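Local coordinates for protein putative dehydrogenase (Pseudomonas fluorescens, PDB 6UUG) that probably oxidises methanesulfinate as the monooxygenase component, MsuC, of a two-component flavin-dependent system in bacterial sulfur assimilation, at residues T150-F161 / S180-L191; T56-R65 / S169-L177. All coordinates share one frame; numbering follows the deposited sequence.

In the fold
The two contacts meet the same strand, 176-183, from its two ends, in the beta domain that acyl-CoA dehydrogenase relatives carry between their helical domains. Interaction 2 lies just before and at the strand's start, where the turn within 169-177 is gripped by helix 58-67; interaction 1 lies at its far end, where strand 151-154 bridges to it. Their centres are about 28 Å apart, and they do not touch beyond the sequence junction. Interaction 2 is the more central, about 15 Å from the chain centre against about 28 Å for interaction 1. One is a polar joint between helix and turn, the other mainly apolar packing between sheets.

Interaction 1: residues T150-F161 / S180-L191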
loop_
_atom_site.group_PDB
_atom_site.type_symbol
_atom_site.label_atom_id
_atom_site.label_comp_id
_atom_site.label_asym_id
_atom_site.label_seq_id
_atom_site.Cartn_x
_atom_site.Cartn_y
_atom_site.Cartn_z
ATOM N N THR A 150 14.608 -37.427 13.062
ATOM C CA THR A 150 14.126 -38.800 13.116
ATOM C C THR A 150 14.779 -39.604 11.999
ATOM O O THR A 150 14.719 -39.210 10.831
ATOM C CB THR A 150 12.603 -38.855 12.997
ATOM O OG1 THR A 150 12.024 -38.189 14.123
ATOM C CG2 THR A 150 12.121 -40.296 12.989
ATOM N N VAL A 151 15.419 -40.717 12.363
ATOM C CA VAL A 151 16.119 -41.564 11.408
ATOM C C VAL A 151 15.532 -42.968 11.478
ATOM O O VAL A 151 14.964 -43.391 12.491
ATOM C CB VAL A 151 17.647 -41.608 11.651
ATOM C CG1 VAL A 151 18.225 -40.203 11.758
ATOM C CG2 VAL A 151 17.963 -42.417 12.891
ATOM N N VAL A 152 15.668 -43.694 10.375
ATOM C CA VAL A 152 15.152 -45.053 10.266
ATOM C C VAL A 152 16.333 -46.006 10.142
ATOM O O VAL A 152 17.246 -45.775 9.341
ATOM C CB VAL A 152 14.179 -45.200 9.081
ATOM C CG1 VAL A 152 14.666 -44.398 7.885
ATOM C CG2 VAL A 152 13.992 -46.677 8.715
ATOM N N LYS A 153 16.321 -47.062 10.954
ATOM C CA LYS A 153 17.294 -48.141 10.879
ATOM C C LYS A 153 16.621 -49.386 10.318
ATOM O O LYS A 153 15.469 -49.683 10.654
ATOM C CB LYS A 153 17.887 -48.453 12.256
ATOM C CG LYS A 153 18.573 -47.276 12.930
ATOM C CD LYS A 153 19.805 -46.832 12.162
ATOM C CE LYS A 153 20.473 -45.654 12.848
ATOM N NZ LYS A 153 20.759 -45.952 14.278
ATOM N N ASP A 154 17.342 -50.108 9.462
ATOM C CA ASP A 154 16.856 -51.356 8.887
ATOM C C ASP A 154 17.368 -52.521 9.725
ATOM O O ASP A 154 18.583 -52.708 9.857
ATOM C CB ASP A 154 17.303 -51.492 7.432
ATOM C CG ASP A 154 16.587 -52.615 6.696
ATOM O OD1 ASP A 154 15.818 -53.367 7.336
ATOM O OD2 ASP A 154 16.791 -52.742 5.469
ATOM N N LEU A 155 16.444 -53.296 10.293
ATOM C CA LEU A 155 16.776 -54.498 11.049
ATOM C C LEU A 155 16.420 -55.766 10.278
ATOM O O LEU A 155 16.060 -56.786 10.873
ATOM C CB LEU A 155 16.079 -54.484 12.408
ATOM C CG LEU A 155 16.523 -53.353 13.334
ATOM C CD1 LEU A 155 15.769 -53.409 14.653
ATOM C CD2 LEU A 155 18.021 -53.439 13.563
ATOM N N GLY A 156 16.513 -55.713 8.950
ATOM C CA GLY A 156 16.173 -56.850 8.114
ATOM C C GLY A 156 14.694 -57.176 8.123
ATOM O O GLY A 156 13.978 -56.880 7.159
ATOM N N GLY A 157 14.225 -57.784 9.215
ATOM C CA GLY A 157 12.820 -58.146 9.305
ATOM C C GLY A 157 11.902 -56.939 9.315
ATOM O O GLY A 157 10.823 -56.958 8.716
ATOM N N TRP A 158 12.317 -55.869 9.989
ATOM C CA TRP A 158 11.526 -54.651 10.037
ATOM C C TRP A 158 12.465 -53.456 10.146
ATOM O O TRP A 158 13.682 -53.605 10.288
ATOM C CB TRP A 158 10.542 -54.687 11.203
ATOM C CG TRP A 158 11.207 -54.693 12.546
ATOM C CD1 TRP A 158 11.618 -53.607 13.264
ATOM C CD2 TRP A 158 11.529 -55.843 13.337
ATOM N NE1 TRP A 158 12.181 -54.009 14.452
ATOM C CE2 TRP A 158 12.134 -55.377 14.522
ATOM C CE3 TRP A 158 11.363 -57.219 13.158
ATOM C CZ2 TRP A 158 12.576 -56.241 15.523
ATOM C CZ3 TRP A 158 11.799 -58.073 14.152
ATOM C CH2 TRP A 158 12.397 -57.583 15.319
ATOM N N ARG A 159 11.886 -52.263 10.087
ATOM C CA ARG A 159 12.621 -51.027 10.300
ATOM C C ARG A 159 12.132 -50.348 11.574
ATOM O O ARG A 159 11.079 -50.684 12.124
ATOM C CB ARG A 159 12.477 -50.096 9.093
ATOM C CG ARG A 159 12.881 -50.753 7.792
ATOM C CD ARG A 159 12.481 -49.899 6.613
ATOM N NE ARG A 159 12.453 -50.665 5.374
ATOM C CZ ARG A 159 13.148 -50.354 4.287
ATOM N NH1 ARG A 159 13.052 -51.114 3.202
ATOM N NH2 ARG A 159 13.929 -49.281 4.281
ATOM N N GLU A 160 12.909 -49.379 12.051
ATOM C CA GLU A 160 12.562 -48.667 13.273
ATOM C C GLU A 160 12.853 -47.184 13.102
ATOM O O GLU A 160 13.944 -46.809 12.659
ATOM C CB GLU A 160 13.331 -49.222 14.479
ATOM C CG GLU A 160 12.780 -50.542 14.989
ATOM C CD GLU A 160 13.567 -51.107 16.161
ATOM O OE1 GLU A 160 14.442 -50.401 16.707
ATOM O OE2 GLU A 160 13.305 -52.271 16.529
ATOM N N PHE A 161 11.875 -46.348 13.456
ATOM C CA PHE A 161 12.067 -44.902 13.499
ATOM C C PHE A 161 12.483 -44.507 14.910
ATOM O O PHE A 161 11.864 -44.944 15.886
ATOM C CB PHE A 161 10.792 -44.139 13.119
ATOM C CG PHE A 161 10.383 -44.261 11.665
ATOM C CD1 PHE A 161 11.020 -45.137 10.798
ATOM C CD2 PHE A 161 9.342 -43.483 11.172
ATOM C CE1 PHE A 161 10.623 -45.240 9.476
ATOM C CE2 PHE A 161 8.944 -43.579 9.847
ATOM C CZ PHE A 161 9.585 -44.456 8.999
ATOM N N SER A 180 7.520 -39.319 9.027
ATOM C CA SER A 180 8.677 -39.383 8.147
ATOM C C SER A 180 9.948 -39.634 8.950
ATOM O O SER A 180 10.036 -39.328 10.143
ATOM C CB SER A 180 8.838 -38.100 7.331
ATOM O OG SER A 180 8.899 -36.967 8.174
ATOM N N ALA A 181 10.943 -40.188 8.259
ATOM C CA ALA A 181 12.264 -40.422 8.820
ATOM C C ALA A 181 13.267 -40.376 7.679
ATOM O O ALA A 181 12.910 -40.558 6.516
ATOM C CB ALA A 181 12.342 -41.768 9.554
ATOM N N VAL A 182 14.529 -40.117 8.016
ATOM C CA VAL A 182 15.597 -40.074 7.023
ATOM C C VAL A 182 16.389 -41.373 7.096
ATOM O O VAL A 182 16.773 -41.821 8.183
ATOM C CB VAL A 182 16.505 -38.843 7.217
ATOM C CG1 VAL A 182 15.741 -37.564 6.893
ATOM C CG2 VAL A 182 17.038 -38.766 8.630
ATOM N N ASP A 183 16.592 -42.001 5.943
ATOM C CA ASP A 183 17.501 -43.134 5.820
ATOM C C ASP A 183 18.856 -42.587 5.403
ATOM O O ASP A 183 19.027 -42.131 4.269
ATOM C CB ASP A 183 16.985 -44.156 4.811
ATOM C CG ASP A 183 18.081 -45.076 4.303
ATOM O OD1 ASP A 183 18.858 -45.595 5.135
ATOM O OD2 ASP A 183 18.162 -45.285 3.072
ATOM N N GLU A 184 19.819 -42.632 6.319
ATOM C CA GLU A 184 21.129 -42.050 6.067
ATOM C C GLU A 184 21.926 -42.912 5.093
ATOM O O GLU A 184 22.869 -43.605 5.486
ATOM C CB GLU A 184 21.860 -41.856 7.395
ATOM C CG GLU A 184 20.934 -41.301 8.476
ATOM C CD GLU A 184 21.661 -40.870 9.736
ATOM O OE1 GLU A 184 22.653 -40.120 9.628
ATOM O OE2 GLU A 184 21.235 -41.279 10.838
ATOM N N SER A 185 21.533 -42.874 3.820
ATOM C CA SER A 185 22.208 -43.587 2.742
ATOM C C SER A 185 22.384 -42.622 1.579
ATOM O O SER A 185 21.396 -42.085 1.066
ATOM C CB SER A 185 21.409 -44.820 2.304
ATOM N N ASN A 186 23.637 -42.400 1.174
ATOM C CA ASN A 186 23.979 -41.485 0.079
ATOM C C ASN A 186 23.452 -40.075 0.340
ATOM O O ASN A 186 22.946 -39.405 -0.564
ATOM C CB ASN A 186 23.480 -42.015 -1.268
ATOM N N GLY A 187 23.573 -39.614 1.590
ATOM C CA GLY A 187 23.168 -38.280 1.975
ATOM C C GLY A 187 21.874 -38.201 2.764
ATOM O O GLY A 187 21.649 -37.200 3.457
ATOM N N GLY A 188 21.016 -39.215 2.673
ATOM C CA GLY A 188 19.788 -39.237 3.449
ATOM C C GLY A 188 18.526 -39.067 2.630
ATOM O O GLY A 188 18.202 -37.954 2.210
ATOM N N LYS A 189 17.802 -40.161 2.398
ATOM C CA LYS A 189 16.550 -40.134 1.651
ATOM C C LYS A 189 15.368 -40.171 2.612
ATOM O O LYS A 189 15.361 -40.944 3.572
ATOM C CB LYS A 189 16.466 -41.311 0.680
ATOM N N LEU A 190 14.371 -39.333 2.345
ATOM C CA LEU A 190 13.187 -39.290 3.191
ATOM C C LEU A 190 12.315 -40.517 2.958
ATOM O O LEU A 190 12.088 -40.932 1.819
ATOM C CB LEU A 190 12.383 -38.015 2.920
ATOM C CG LEU A 190 11.245 -37.706 3.897
ATOM C CD1 LEU A 190 11.788 -37.484 5.303
ATOM C CD2 LEU A 190 10.439 -36.495 3.434
ATOM N N LEU A 191 11.824 -41.099 4.051
ATOM C CA LEU A 191 10.950 -42.267 4.015
ATOM C C LEU A 191 9.673 -41.946 4.781
ATOM O O LEU A 191 9.736 -41.432 5.901
ATOM C CB LEU A 191 11.656 -43.484 4.627
ATOM C CG LEU A 191 10.842 -44.763 4.770
ATOM C CD1 LEU A 191 10.534 -45.334 3.398
ATOM C CD2 LEU A 191 11.594 -45.773 5.624
#
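A single beta bridge, V151 to V182, joins the hairpin of strands 151-154 and 159-162 to the hairpin of strands 176-183 and 189-196 in the beta domain. V182 N donates to T150 O (3.0 Å) and V152 N to V182 O (3.1 Å); strands 151-154 and 180-183 run at 61° to each other, consistent with a single bridge. Beside the bridge V151 CG1 touches V182 CG2 (3.6 Å). The methyl of A181 stands over the middle of the F161 ring, its CB 3.6 Å from the ring centroid and 2° off the normal, a CH-pi contact. L191 comes in at the ring edge, CD2 4.0 Å from F161 CE1, and crosses V152 at about a right angle. V152 CG2, anti to its own N, meets that same L191 CD2 at 4.0 Å, while V152 CG1 lies against the V182 carbonyl, with A181 CB a little farther off at 3.9 Å. With an alanine in place of F161, A181 would probably lose the ring face under its methyl and a gap would open beside L191. R159 pairs with E230 nearby. The F161 ring also packs on F223 and V228 of strand 221-228 and on A193 of strand 189-196.

Interaction 2: residues T56-R65 / S169-L177; sequences TPKAERDALR and SGASDSQML
D173, at the third position of a type II turn from A171 to S174, points its carboxylate at the first turns of helix 58-67 and is held there by K58, R61 and R65. Both arginines come at it from the opposite direction, each with two nitrogens, but in different ways. R61 lies side-on: NE reaches D173 OD2 on the anti lone pair (2.8 Å), and NH2 reaches the backbone D173 O (2.9 Å). The bend of R61 at chi3 (62°) brings this edge round to the turn, with the guanidinium plane 69° from the carboxylate. R65, extended from CG to NE, arrives end-on: NH1 meets D173 OD2 from the syn side (2.9 Å), while NH2 takes D173 O (2.8 Å) and, in a nearly straight bond, Q175 OE1 (2.8 Å). The glutamine oxygen receives it in its carbonyl plane, on a lone pair, though the amide and guanidinium planes are turned 68° apart.

The two NH2 groups approach D173 O from opposite faces of its plane, so this oxygen is clamped between them. K58 crosses D173 at about a right angle, and its NZ takes the other carboxylate oxygen, OD1 (2.8 Å), on the syn side. S172 O lies over one face of the R61 guanidinium, close to NH2 but badly angled for a bond. R61 NH2 also donates to water 1. Beyond the segments, F138 makes a cation-pi contact with R61, and its N donates to Q175 OE1.

Three cations thus share D173, and K58 and R65, the latter weakly, also reach D62, forming a five-residue salt-bridge network. The gathered positive charge would probably favour the ionised form of D173, while the bonds from R61 and R65 NH2 to D173 O tie the turn's backbone to the same helix.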
loop_
_atom_site.group_PDB
_atom_site.type_symbol
_atom_site.label_atom_id
_atom_site.label_comp_id
_atom_site.label_asym_id
_atom_site.label_seq_id
_atom_site.Cartn_x
_atom_site.Cartn_y
_atom_site.Cartn_z
ATOM N N THR A 56 -6.276 -29.667 23.366
ATOM C CA THR A 56 -6.972 -30.514 22.401
ATOM C C THR A 56 -8.471 -30.247 22.452
ATOM O O THR A 56 -9.073 -30.359 23.529
ATOM C CB THR A 56 -6.699 -31.987 22.676
ATOM O OG1 THR A 56 -5.286 -32.204 22.771
ATOM C CG2 THR A 56 -7.256 -32.857 21.541
ATOM N N PRO A 57 -9.109 -29.894 21.331
ATOM C CA PRO A 57 -10.577 -29.711 21.308
ATOM C C PRO A 57 -11.286 -31.051 21.156
ATOM O O PRO A 57 -11.851 -31.392 20.110
ATOM C CB PRO A 57 -10.774 -28.790 20.099
ATOM C CG PRO A 57 -9.652 -29.168 19.161
ATOM C CD PRO A 57 -8.495 -29.687 20.005
ATOM N N LYS A 58 -11.249 -31.843 22.231
ATOM C CA LYS A 58 -11.706 -33.232 22.155
ATOM C C LYS A 58 -13.190 -33.326 21.819
ATOM O O LYS A 58 -13.592 -34.148 20.986
ATOM C CB LYS A 58 -11.392 -33.945 23.473
ATOM C CG LYS A 58 -11.989 -35.340 23.599
ATOM C CD LYS A 58 -11.466 -36.291 22.534
ATOM C CE LYS A 58 -11.946 -37.720 22.799
ATOM N NZ LYS A 58 -11.709 -38.640 21.646
ATOM N N ALA A 59 -14.028 -32.498 22.456
ATOM C CA ALA A 59 -15.458 -32.531 22.170
ATOM C C ALA A 59 -15.744 -32.206 20.705
ATOM O O ALA A 59 -16.620 -32.819 20.076
ATOM C CB ALA A 59 -16.192 -31.554 23.092
ATOM N N GLU A 60 -15.011 -31.242 20.142
ATOM C CA GLU A 60 -15.219 -30.875 18.745
ATOM C C GLU A 60 -14.701 -31.959 17.805
ATOM O O GLU A 60 -15.310 -32.229 16.765
ATOM C CB GLU A 60 -14.544 -29.530 18.452
ATOM C CG GLU A 60 -15.188 -28.328 19.145
ATOM C CD GLU A 60 -15.051 -28.348 20.669
ATOM O OE1 GLU A 60 -14.013 -28.832 21.182
ATOM O OE2 GLU A 60 -15.993 -27.886 21.356
ATOM N N ARG A 61 -13.580 -32.588 18.155
ATOM C CA ARG A 61 -13.058 -33.674 17.333
ATOM C C ARG A 61 -14.004 -34.868 17.344
ATOM O O ARG A 61 -14.208 -35.514 16.311
ATOM C CB ARG A 61 -11.660 -34.072 17.813
ATOM C CG ARG A 61 -10.603 -32.968 17.635
ATOM C CD ARG A 61 -9.274 -33.326 18.295
ATOM N NE ARG A 61 -8.698 -34.524 17.700
ATOM C CZ ARG A 61 -7.872 -34.527 16.659
ATOM N NH1 ARG A 61 -7.496 -33.380 16.086
ATOM N NH2 ARG A 61 -7.420 -35.680 16.187
ATOM N N ASP A 62 -14.612 -35.169 18.501
ATOM C CA ASP A 62 -15.602 -36.245 18.537
ATOM C C ASP A 62 -16.837 -35.887 17.714
ATOM O O ASP A 62 -17.436 -36.757 17.071
ATOM C CB ASP A 62 -16.000 -36.562 19.984
ATOM C CG ASP A 62 -14.923 -37.331 20.740
ATOM O OD1 ASP A 62 -14.021 -37.916 20.095
ATOM O OD2 ASP A 62 -14.986 -37.346 21.988
ATOM N N ALA A 63 -17.234 -34.612 17.725
ATOM C CA ALA A 63 -18.348 -34.179 16.888
ATOM C C ALA A 63 -18.047 -34.393 15.408
ATOM O O ALA A 63 -18.945 -34.727 14.631
ATOM C CB ALA A 63 -18.674 -32.712 17.165
ATOM N N LEU A 64 -16.791 -34.193 15.000
ATOM C CA LEU A 64 -16.388 -34.536 13.638
ATOM C C LEU A 64 -16.481 -36.038 13.392
ATOM O O LEU A 64 -16.962 -36.471 12.337
ATOM C CB LEU A 64 -14.964 -34.032 13.366
ATOM C CG LEU A 64 -14.813 -32.512 13.248
ATOM C CD1 LEU A 64 -13.333 -32.147 13.106
ATOM C CD2 LEU A 64 -15.589 -31.998 12.063
ATOM N N ARG A 65 -16.028 -36.849 14.352
ATOM C CA ARG A 65 -16.150 -38.302 14.220
ATOM C C ARG A 65 -17.594 -38.720 13.964
ATOM O O ARG A 65 -17.878 -39.489 13.038
ATOM C CB ARG A 65 -15.614 -38.992 15.475
ATOM C CG ARG A 65 -14.109 -39.009 15.581
ATOM C CD ARG A 65 -13.650 -39.681 16.858
ATOM N NE ARG A 65 -12.203 -39.846 16.830
ATOM C CZ ARG A 65 -11.334 -38.996 17.369
ATOM N NH1 ARG A 65 -11.755 -37.925 18.031
ATOM N NH2 ARG A 65 -10.033 -39.233 17.260
ATOM N N SER A 169 1.047 -31.490 13.680
ATOM C CA SER A 169 -0.310 -30.956 13.676
ATOM C C SER A 169 -1.351 -32.055 13.872
ATOM O O SER A 169 -1.498 -32.945 13.026
ATOM C CB SER A 169 -0.572 -30.190 12.375
ATOM O OG SER A 169 0.395 -29.167 12.185
ATOM N N GLY A 170 -2.053 -32.015 15.001
ATOM C CA GLY A 170 -3.149 -32.937 15.234
ATOM C C GLY A 170 -2.746 -34.378 15.465
ATOM O O GLY A 170 -3.524 -35.286 15.149
ATOM N N ALA A 171 -1.552 -34.622 16.011
ATOM C CA ALA A 171 -1.181 -35.999 16.319
ATOM C C ALA A 171 -1.930 -36.513 17.545
ATOM O O ALA A 171 -2.254 -37.707 17.624
ATOM C CB ALA A 171 0.333 -36.112 16.515
ATOM N N SER A 172 -2.227 -35.634 18.495
ATOM C CA SER A 172 -2.966 -36.031 19.683
ATOM C C SER A 172 -4.404 -36.382 19.321
ATOM O O SER A 172 -4.992 -35.811 18.398
ATOM C CB SER A 172 -2.951 -34.910 20.719
ATOM O OG SER A 172 -1.631 -34.443 20.908
ATOM N N ASP A 173 -4.968 -37.335 20.065
ATOM C CA ASP A 173 -6.331 -37.808 19.829
ATOM C C ASP A 173 -6.515 -38.280 18.386
ATOM O O ASP A 173 -7.575 -38.102 17.786
ATOM C CB ASP A 173 -7.352 -36.726 20.190
ATOM C CG ASP A 173 -8.783 -37.215 20.111
ATOM O OD1 ASP A 173 -9.085 -38.278 20.706
ATOM O OD2 ASP A 173 -9.603 -36.533 19.450
ATOM N N SER A 174 -5.483 -38.869 17.806
ATOM C CA SER A 174 -5.585 -39.405 16.457
ATOM C C SER A 174 -5.475 -40.922 16.498
ATOM O O SER A 174 -4.979 -41.509 17.464
ATOM C CB SER A 174 -4.513 -38.817 15.528
ATOM O OG SER A 174 -3.223 -39.350 15.792
ATOM N N GLN A 175 -5.975 -41.550 15.438
ATOM C CA GLN A 175 -5.893 -42.997 15.286
ATOM C C GLN A 175 -4.731 -43.432 14.411
ATOM O O GLN A 175 -4.126 -44.483 14.664
ATOM C CB GLN A 175 -7.207 -43.541 14.705
ATOM C CG GLN A 175 -8.350 -43.663 15.715
ATOM C CD GLN A 175 -8.744 -42.343 16.342
ATOM O OE1 GLN A 175 -9.260 -41.446 15.668
ATOM N NE2 GLN A 175 -8.509 -42.215 17.650
ATOM N N MET A 176 -4.393 -42.642 13.398
ATOM C CA MET A 176 -3.305 -42.951 12.489
ATOM C C MET A 176 -2.453 -41.707 12.306
ATOM O O MET A 176 -2.948 -40.579 12.422
ATOM C CB MET A 176 -3.822 -43.440 11.127
ATOM C CG MET A 176 -4.549 -44.784 11.154
ATOM S SD MET A 176 -3.432 -46.175 11.461
ATOM C CE MET A 176 -2.376 -46.126 10.012
ATOM N N LEU A 177 -1.164 -41.929 12.034
ATOM C CA LEU A 177 -0.197 -40.868 11.780
ATOM C C LEU A 177 0.540 -41.142 10.482
ATOM O O LEU A 177 0.827 -42.291 10.136
ATOM C CB LEU A 177 0.862 -40.749 12.887
ATOM C CG LEU A 177 0.487 -40.429 14.317
ATOM C CD1 LEU A 177 1.748 -40.499 15.155
ATOM C CD2 LEU A 177 -0.126 -39.043 14.379
HETATM O O HOH W 1 -5.749 -34.707 14.222
HETATM O O HOH W 2 -12.265 -42.639 15.878
#